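Local coordinates for protein alpha-1,4-endofucoidanase (Mariniflexile fucanivorans, PDB 6DLH) that hydrolyses internal alpha-1,4 linkages of fucoidan as an endo-acting, retaining glycoside hydrolase of family 107, and holds several calcium ions, at residues Ile642-Gly648 with Glu723-Ile729; Ala542-Lys546 with Val622-Ala626; Ile90-Thr94 with Tyr165-Ser169. All coordinates share one frame; numbering follows the deposited sequence.

Interaction 1 of 3, residues Ile642-Gly648 with Glu723-Ile729; sequences ILNLTDG and EILINVI
L643 bonds to the strand beside it in the alternating pattern of a parallel pair: its N donates to E723 O at 2.9 Å, and its O accepts from L725 N at 3.1 Å. L645 N then donates to L725 O at 3.0 Å, nearly straight at 178°. Here the pairing breaks. One extra residue bulges out around T646, and direct bonding resumes one place out of register, with G648 N to N727 O at 2.8 Å and G648 O accepting from I729 N. A water spans the gap, accepting from N727 N and lying 2.6 Å from D647 OD1 and close to L645 O. D647 CG lies beside its backbone N (chi1 -70°), which sets the carboxylate alongside N727, the two flat groups 71° apart, as suits polar residues on an outer face. L645 leans onto the buried I724 and I726: its CD2 meets I724 CG2 at 3.7 Å, its CB I726 CG1. G648 has no side chain, which probably lets its CA close to 4.4 Å from V728 CA. L645 and I726 also press on Y654 of strand 654-659. In this Ig-like domain, 642-649 edges a four-stranded sheet, while 720-729 lies inside it, antiparallel to 705-713 on its other flank.

Interaction 2 of 3, residues Ala542-Lys546 with Val622-Ala626; sequences ATALK and VDHVA
V625 and L545 meet because V625 CG1 lies anti to the backbone N (chi1 173°), which leaves CG2 beside that N, while L545 CG likewise stands beside its own N (chi1 -53°). The V625 methyl CG2 thereby lies against L545 CD1 at 3.9 Å, with the two side chains at about a right angle. The same methyl is tight on A544 O, 3.1 Å away. The surroundings are consistent with an Ig-like beta domain of the E-set clan, at the point where its first and last sheet strands, 537-543 and 613-623, run parallel and then part. Two backbone bonds join them. D623 N donates to A542 O at 3.1 Å, from well above the carbonyl plane, whereas A544 N reaches D623 O at 2.9 Å, almost straight on with an N-H...O angle of 169°. V622 touches both alanines, CG2 against A542 CB and CG1 near A544 N and CB; their small size suits this. Beyond the last bond a type II turn, T543 to K546, carries the first chain off; L545 takes its third position with positive phi, a conformation that glycine adopts more readily. The second chain leaves toward the next domain. H624 turns its ND1 to the hydroxyl of Y665 and packs edge-to-face on F667, and its side chain lies about 7 Å from that of E668, a calcium ligand. Y665 also touches A544 and L545, so one tyrosine meets both segments at the junction of two Ig-like domains. On the more open face, T543 and D623 are polar, as suits partly exposed strand positions, and a water links them: it donates to D623 OD2 at 2.8 Å and hydrogen-bonds T543 OG1 at 2.7 Å.

Interaction 3 of 3, residues Ile90-Thr94 with Tyr165-Ser169; sequences IFSPT and YPDVS
Y165 pushes its ring into the turn formed by F91 to T94, and most of the contact is packed around that ring. Its hydroxyl donates to I90 O, modelled at a short 2.5 Å; the oxygen lies at the ring's edge and in its plane, as suits a phenol proton that prefers to stay in plane. T94 CG2 sits over one face, 4.1 Å from the ring centroid and 29° off the normal, a CH-pi contact. P93 CG approaches CE2 of the tyrosine at 3.9 Å, and F91 CD1 comes to 3.5 Å from the tyrosine OH. The Y165 ring can enter because CG is set between the backbone N and the carbonyl carbon (chi1 38°), which aims it at the turn. T94 is itself fixed: its OG1 donates to F91 O at 2.7 Å, in the carbonyl plane on a lone pair, and its backbone N reaches the same oxygen, so the methyl is held over the aromatic face. A phenylalanine in place of Y165 is likely to leave I90 O without its hydroxyl donor, and the ring without the bond that anchors its far end. Further along, the fit is looser. P93 CB is 4.5 Å from V168 CG1, and the S169 hydroxyl, which bonds to L153 O, is hardly nearer to the proline. I90, beside the tyrosine hydroxyl, is partly exposed to solvent. Within the turn, S92 OG hydrogen-bonds N152 O. The contact joins two loops that follow the adjacent parallel strands 80-84 and 143-149, consistent with a beta/alpha-barrel catalytic domain as in GH29; one precedes helix 100-104, and the other leads into helix 168-176.

Interactions 1 and 2 hold equivalent elements in successive Ig-like domains: in each, the first strand of a four-stranded sheet runs parallel beside the last. Interaction 1 spans much of its strand pair, with five backbone bonds and a water across its bulge; interaction 2 is the frayed end, with two bonds before the chains diverge, and its water joins two side chains. Interaction 1 is the most superficial, mixing buried and exposed residues, whereas the touching residues of interactions 2 and 3 are all buried or partly so. Interaction 3 lies in what is probably the catalytic domain, nearest the chain's centre, and relies on an aromatic side chain anchored in a loop turn instead of strand pairing.

Interaction 1 of 3, residues Ile642-Gly648 with Glu723-Ile729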
loop_
_atom_site.group_PDB
_atom_site.type_symbol
_atom_site.label_atom_id
_atom_site.label_comp_id
_atom_site.label_asym_id
_atom_site.label_seq_id
_atom_site.Cartn_x
_atom_site.Cartn_y
_atom_site.Cartn_z
ATOM N N ILE A 642 -12.930 -29.951 -31.176
ATOM C CA ILE A 642 -14.013 -30.312 -30.272
ATOM C C ILE A 642 -13.906 -29.500 -28.981
ATOM O O ILE A 642 -13.044 -29.762 -28.142
ATOM C CB ILE A 642 -14.057 -31.826 -29.978
ATOM C CG1 ILE A 642 -14.115 -32.668 -31.253
ATOM C CG2 ILE A 642 -15.214 -32.143 -29.042
ATOM C CD1 ILE A 642 -14.083 -34.163 -31.000
ATOM N N LEU A 643 -14.815 -28.531 -28.833
ATOM C CA LEU A 643 -14.994 -27.807 -27.587
ATOM C C LEU A 643 -15.920 -28.619 -26.687
ATOM O O LEU A 643 -17.139 -28.566 -26.839
ATOM C CB LEU A 643 -15.570 -26.415 -27.874
ATOM C CG LEU A 643 -14.541 -25.309 -28.109
ATOM C CD1 LEU A 643 -13.867 -25.455 -29.468
ATOM C CD2 LEU A 643 -15.181 -23.933 -27.982
ATOM N N ASN A 644 -15.311 -29.389 -25.776
ATOM C CA ASN A 644 -16.029 -30.151 -24.768
ATOM C C ASN A 644 -16.429 -29.207 -23.633
ATOM O O ASN A 644 -15.569 -28.687 -22.925
ATOM C CB ASN A 644 -15.201 -31.343 -24.280
ATOM C CG ASN A 644 -16.018 -32.374 -23.527
ATOM O OD1 ASN A 644 -17.242 -32.274 -23.451
ATOM N ND2 ASN A 644 -15.348 -33.375 -22.974
ATOM N N LEU A 645 -17.744 -28.994 -23.477
ATOM C CA LEU A 645 -18.291 -27.981 -22.587
ATOM C C LEU A 645 -18.807 -28.611 -21.294
ATOM O O LEU A 645 -18.635 -29.805 -21.060
ATOM C CB LEU A 645 -19.398 -27.219 -23.325
ATOM C CG LEU A 645 -19.035 -25.815 -23.810
ATOM C CD1 LEU A 645 -17.693 -25.789 -24.528
ATOM C CD2 LEU A 645 -20.133 -25.244 -24.699
ATOM N N THR A 646 -19.411 -27.774 -20.440
ATOM C CA THR A 646 -19.892 -28.179 -19.129
ATOM C C THR A 646 -21.200 -28.949 -19.280
ATOM O O THR A 646 -22.065 -28.555 -20.066
ATOM C CB THR A 646 -20.129 -26.958 -18.225
ATOM O OG1 THR A 646 -18.964 -26.136 -18.253
ATOM C CG2 THR A 646 -20.457 -27.318 -16.793
ATOM N N ASP A 647 -21.328 -30.022 -18.489
ATOM C CA ASP A 647 -22.533 -30.828 -18.382
ATOM C C ASP A 647 -23.772 -29.949 -18.226
ATOM O O ASP A 647 -23.724 -28.884 -17.611
ATOM C CB ASP A 647 -22.456 -31.804 -17.204
ATOM C CG ASP A 647 -21.459 -32.929 -17.411
ATOM O OD1 ASP A 647 -20.843 -32.972 -18.499
ATOM O OD2 ASP A 647 -21.309 -33.762 -16.484
ATOM N N GLY A 648 -24.876 -30.425 -18.812
ATOM C CA GLY A 648 -26.207 -29.898 -18.568
ATOM C C GLY A 648 -27.000 -30.851 -17.677
ATOM O O GLY A 648 -26.604 -32.002 -17.484
ATOM N N GLU A 723 -16.943 -28.186 -33.597
ATOM C CA GLU A 723 -17.936 -28.978 -32.888
ATOM C C GLU A 723 -17.978 -28.557 -31.415
ATOM O O GLU A 723 -16.933 -28.376 -30.784
ATOM C CB GLU A 723 -17.601 -30.463 -33.025
ATOM C CG GLU A 723 -18.509 -31.361 -32.207
ATOM C CD GLU A 723 -18.139 -32.834 -32.193
ATOM O OE1 GLU A 723 -17.330 -33.245 -33.036
ATOM O OE2 GLU A 723 -18.663 -33.566 -31.332
ATOM N N ILE A 724 -19.199 -28.405 -30.880
ATOM C CA ILE A 724 -19.447 -28.213 -29.457
ATOM C C ILE A 724 -20.186 -29.442 -28.923
ATOM O O ILE A 724 -21.209 -29.837 -29.476
ATOM C CB ILE A 724 -20.234 -26.906 -29.206
ATOM C CG1 ILE A 724 -19.349 -25.656 -29.291
ATOM C CG2 ILE A 724 -20.968 -26.957 -27.873
ATOM C CD1 ILE A 724 -18.908 -25.272 -30.685
ATOM N N LEU A 725 -19.663 -30.027 -27.838
ATOM C CA LEU A 725 -20.142 -31.283 -27.276
ATOM C C LEU A 725 -20.534 -31.062 -25.813
ATOM O O LEU A 725 -19.688 -30.739 -24.980
ATOM C CB LEU A 725 -19.006 -32.305 -27.404
ATOM C CG LEU A 725 -19.220 -33.675 -26.756
ATOM C CD1 LEU A 725 -20.141 -34.539 -27.606
ATOM C CD2 LEU A 725 -17.888 -34.388 -26.555
ATOM N N ILE A 726 -21.833 -31.219 -25.517
ATOM C CA ILE A 726 -22.376 -31.079 -24.173
ATOM C C ILE A 726 -23.031 -32.396 -23.769
ATOM O O ILE A 726 -23.943 -32.871 -24.444
ATOM C CB ILE A 726 -23.403 -29.929 -24.088
ATOM C CG1 ILE A 726 -22.793 -28.564 -24.414
ATOM C CG2 ILE A 726 -24.088 -29.923 -22.729
ATOM C CD1 ILE A 726 -23.813 -27.513 -24.791
ATOM N N ASN A 727 -22.571 -32.955 -22.646
ATOM C CA ASN A 727 -23.241 -34.070 -21.998
ATOM C C ASN A 727 -24.397 -33.542 -21.148
ATOM O O ASN A 727 -24.196 -32.707 -20.267
ATOM C CB ASN A 727 -22.271 -34.874 -21.129
ATOM C CG ASN A 727 -22.898 -36.147 -20.607
ATOM O OD1 ASN A 727 -24.034 -36.459 -20.948
ATOM N ND2 ASN A 727 -22.167 -36.890 -19.792
ATOM N N VAL A 728 -25.609 -34.045 -21.419
ATOM C CA VAL A 728 -26.791 -33.694 -20.647
ATOM C C VAL A 728 -27.079 -34.830 -19.666
ATOM O O VAL A 728 -27.365 -35.945 -20.088
ATOM C CB VAL A 728 -27.999 -33.395 -21.562
ATOM C CG1 VAL A 728 -29.284 -33.164 -20.776
ATOM C CG2 VAL A 728 -27.741 -32.223 -22.499
ATOM N N ILE A 729 -26.981 -34.539 -18.360
ATOM C CA ILE A 729 -27.288 -35.495 -17.305
ATOM C C ILE A 729 -28.771 -35.379 -16.961
ATOM O O ILE A 729 -29.273 -34.281 -16.718
ATOM C CB ILE A 729 -26.412 -35.258 -16.054
ATOM C CG1 ILE A 729 -24.916 -35.173 -16.369
ATOM C CG2 ILE A 729 -26.706 -36.287 -14.970
ATOM C CD1 ILE A 729 -24.283 -36.487 -16.773
HETATM O O HOH W 1 -20.324 -32.176 -20.866
#

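Interaction 2 of 3, residues Ala542-Lys546 with Val622-Ala626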
loop_
_atom_site.group_PDB
_atom_site.type_symbol
_atom_site.label_atom_id
_atom_site.label_comp_id
_atom_site.label_asym_id
_atom_site.label_seq_id
_atom_site.Cartn_x
_atom_site.Cartn_y
_atom_site.Cartn_z
ATOM N N ALA A 542 3.268 -6.311 -24.615
ATOM C CA ALA A 542 1.853 -6.494 -24.338
ATOM C C ALA A 542 1.398 -7.826 -24.928
ATOM O O ALA A 542 2.134 -8.452 -25.682
ATOM C CB ALA A 542 1.065 -5.344 -24.919
ATOM N N THR A 543 0.188 -8.250 -24.551
ATOM C CA THR A 543 -0.478 -9.401 -25.137
ATOM C C THR A 543 -1.888 -8.976 -25.532
ATOM O O THR A 543 -2.565 -8.296 -24.762
ATOM C CB THR A 543 -0.515 -10.577 -24.153
ATOM O OG1 THR A 543 0.819 -10.841 -23.716
ATOM C CG2 THR A 543 -1.128 -11.832 -24.739
ATOM N N ALA A 544 -2.311 -9.361 -26.744
ATOM C CA ALA A 544 -3.650 -9.058 -27.220
ATOM C C ALA A 544 -4.673 -9.647 -26.253
ATOM O O ALA A 544 -4.477 -10.747 -25.747
ATOM C CB ALA A 544 -3.834 -9.627 -28.604
ATOM N N LEU A 545 -5.752 -8.897 -26.003
ATOM C CA LEU A 545 -6.856 -9.345 -25.164
ATOM C C LEU A 545 -6.358 -9.589 -23.738
ATOM O O LEU A 545 -6.756 -10.555 -23.089
ATOM C CB LEU A 545 -7.489 -10.609 -25.768
ATOM C CG LEU A 545 -7.915 -10.521 -27.238
ATOM C CD1 LEU A 545 -8.603 -11.803 -27.676
ATOM C CD2 LEU A 545 -8.820 -9.321 -27.490
ATOM N N LYS A 546 -5.466 -8.707 -23.273
ATOM C CA LYS A 546 -4.954 -8.726 -21.913
ATOM C C LYS A 546 -4.597 -7.298 -21.520
ATOM O O LYS A 546 -3.970 -6.580 -22.295
ATOM C CB LYS A 546 -3.746 -9.662 -21.795
ATOM C CG LYS A 546 -3.245 -9.894 -20.376
ATOM C CD LYS A 546 -2.066 -10.838 -20.292
ATOM C CE LYS A 546 -1.608 -11.088 -18.869
ATOM N NZ LYS A 546 -1.079 -9.855 -18.232
ATOM N N VAL A 622 3.169 -6.043 -29.275
ATOM C CA VAL A 622 1.960 -6.784 -28.946
ATOM C C VAL A 622 2.079 -8.199 -29.510
ATOM O O VAL A 622 2.266 -8.369 -30.710
ATOM C CB VAL A 622 0.704 -6.084 -29.498
ATOM C CG1 VAL A 622 -0.543 -6.942 -29.331
ATOM C CG2 VAL A 622 0.498 -4.702 -28.902
ATOM N N ASP A 623 1.948 -9.205 -28.636
ATOM C CA ASP A 623 1.968 -10.604 -29.032
ATOM C C ASP A 623 0.536 -11.099 -29.198
ATOM O O ASP A 623 -0.387 -10.531 -28.618
ATOM C CB ASP A 623 2.638 -11.482 -27.974
ATOM C CG ASP A 623 4.159 -11.454 -27.974
ATOM O OD1 ASP A 623 4.748 -10.880 -28.914
ATOM O OD2 ASP A 623 4.744 -12.019 -27.029
ATOM N N HIS A 624 0.377 -12.174 -29.983
ATOM C CA HIS A 624 -0.900 -12.851 -30.143
ATOM C C HIS A 624 -1.205 -13.661 -28.885
ATOM O O HIS A 624 -0.291 -14.075 -28.177
ATOM C CB HIS A 624 -0.893 -13.739 -31.401
ATOM C CG HIS A 624 -1.112 -12.999 -32.681
ATOM N ND1 HIS A 624 -2.222 -12.201 -32.897
ATOM C CD2 HIS A 624 -0.379 -12.937 -33.816
ATOM C CE1 HIS A 624 -2.160 -11.670 -34.102
ATOM N NE2 HIS A 624 -1.036 -12.105 -34.687
ATOM N N VAL A 625 -2.503 -13.869 -28.620
ATOM C CA VAL A 625 -2.967 -14.782 -27.585
ATOM C C VAL A 625 -2.394 -16.164 -27.887
ATOM O O VAL A 625 -2.428 -16.608 -29.029
ATOM C CB VAL A 625 -4.511 -14.811 -27.520
ATOM C CG1 VAL A 625 -5.035 -15.870 -26.561
ATOM C CG2 VAL A 625 -5.104 -13.449 -27.189
ATOM N N ALA A 626 -1.855 -16.830 -26.859
ATOM C CA ALA A 626 -1.248 -18.143 -27.023
ATOM C C ALA A 626 -2.337 -19.210 -27.058
ATOM O O ALA A 626 -3.459 -18.964 -26.616
ATOM C CB ALA A 626 -0.268 -18.403 -25.904
HETATM O O HOH W 2 3.095 -11.945 -24.794
#

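Interaction 3 of 3, residues Ile90-Thr94 with Tyr165-Ser169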
loop_
_atom_site.group_PDB
_atom_site.type_symbol
_atom_site.label_atom_id
_atom_site.label_comp_id
_atom_site.label_asym_id
_atom_site.label_seq_id
_atom_site.Cartn_x
_atom_site.Cartn_y
_atom_site.Cartn_z
ATOM N N ILE A 90 -4.289 -14.728 6.593
ATOM C CA ILE A 90 -3.815 -15.649 5.569
ATOM C C ILE A 90 -3.084 -14.892 4.461
ATOM O O ILE A 90 -2.558 -15.514 3.542
ATOM C CB ILE A 90 -4.959 -16.519 5.011
ATOM C CG1 ILE A 90 -6.034 -15.680 4.312
ATOM C CG2 ILE A 90 -5.540 -17.410 6.103
ATOM C CD1 ILE A 90 -7.129 -16.495 3.649
ATOM N N PHE A 91 -3.035 -13.558 4.560
ATOM C CA PHE A 91 -2.347 -12.738 3.572
ATOM C C PHE A 91 -0.999 -12.270 4.116
ATOM O O PHE A 91 -0.340 -11.427 3.509
ATOM C CB PHE A 91 -3.225 -11.554 3.152
ATOM C CG PHE A 91 -4.590 -11.948 2.654
ATOM C CD1 PHE A 91 -4.785 -12.292 1.325
ATOM C CD2 PHE A 91 -5.675 -11.997 3.518
ATOM C CE1 PHE A 91 -6.039 -12.672 0.870
ATOM C CE2 PHE A 91 -6.928 -12.381 3.063
ATOM C CZ PHE A 91 -7.105 -12.717 1.740
ATOM N N SER A 92 -0.578 -12.846 5.247
ATOM C CA SER A 92 0.665 -12.447 5.891
ATOM C C SER A 92 1.893 -12.637 4.996
ATOM O O SER A 92 2.891 -11.949 5.206
ATOM C CB SER A 92 0.848 -13.114 7.232
ATOM O OG SER A 92 1.001 -14.515 7.081
ATOM N N PRO A 93 1.922 -13.588 4.027
ATOM C CA PRO A 93 3.031 -13.669 3.071
ATOM C C PRO A 93 3.155 -12.507 2.082
ATOM O O PRO A 93 4.260 -12.173 1.657
ATOM C CB PRO A 93 2.765 -14.975 2.296
ATOM C CG PRO A 93 1.841 -15.761 3.201
ATOM C CD PRO A 93 0.977 -14.705 3.859
ATOM N N THR A 94 2.019 -11.897 1.721
ATOM C CA THR A 94 1.999 -10.865 0.695
ATOM C C THR A 94 2.616 -9.573 1.231
ATOM O O THR A 94 2.091 -8.979 2.171
ATOM C CB THR A 94 0.581 -10.673 0.148
ATOM O OG1 THR A 94 -0.209 -10.054 1.167
ATOM C CG2 THR A 94 -0.046 -11.972 -0.306
ATOM N N TYR A 165 -1.072 -17.748 -4.114
ATOM C CA TYR A 165 0.330 -18.025 -3.842
ATOM C C TYR A 165 0.438 -19.445 -3.284
ATOM O O TYR A 165 0.994 -19.651 -2.205
ATOM C CB TYR A 165 0.933 -16.941 -2.938
ATOM C CG TYR A 165 0.004 -16.431 -1.862
ATOM C CD1 TYR A 165 -0.979 -15.494 -2.152
ATOM C CD2 TYR A 165 0.089 -16.894 -0.555
ATOM C CE1 TYR A 165 -1.856 -15.034 -1.182
ATOM C CE2 TYR A 165 -0.776 -16.440 0.429
ATOM C CZ TYR A 165 -1.752 -15.507 0.115
ATOM O OH TYR A 165 -2.621 -15.056 1.066
ATOM N N PRO A 166 -0.055 -20.470 -4.029
ATOM C CA PRO A 166 -0.296 -21.808 -3.479
ATOM C C PRO A 166 0.836 -22.483 -2.707
ATOM O O PRO A 166 0.561 -23.254 -1.792
ATOM C CB PRO A 166 -0.688 -22.648 -4.708
ATOM C CG PRO A 166 -1.265 -21.635 -5.666
ATOM C CD PRO A 166 -0.412 -20.399 -5.457
ATOM N N ASP A 167 2.094 -22.186 -3.055
ATOM C CA ASP A 167 3.201 -22.890 -2.421
ATOM C C ASP A 167 4.370 -21.960 -2.103
ATOM O O ASP A 167 5.514 -22.406 -2.068
ATOM C CB ASP A 167 3.615 -24.147 -3.200
ATOM C CG ASP A 167 3.430 -24.059 -4.707
ATOM O OD1 ASP A 167 4.135 -23.247 -5.338
ATOM O OD2 ASP A 167 2.573 -24.805 -5.238
ATOM N N VAL A 168 4.070 -20.683 -1.826
ATOM C CA VAL A 168 5.092 -19.734 -1.409
ATOM C C VAL A 168 5.566 -20.079 0.002
ATOM O O VAL A 168 6.756 -19.966 0.298
ATOM C CB VAL A 168 4.598 -18.277 -1.505
ATOM C CG1 VAL A 168 5.317 -17.359 -0.528
ATOM C CG2 VAL A 168 4.724 -17.735 -2.918
ATOM N N SER A 169 4.623 -20.484 0.867
ATOM C CA SER A 169 4.952 -20.840 2.240
ATOM C C SER A 169 5.942 -22.005 2.247
ATOM O O SER A 169 6.987 -21.939 2.903
ATOM C CB SER A 169 3.710 -21.135 3.054
ATOM O OG SER A 169 3.048 -19.934 3.436
#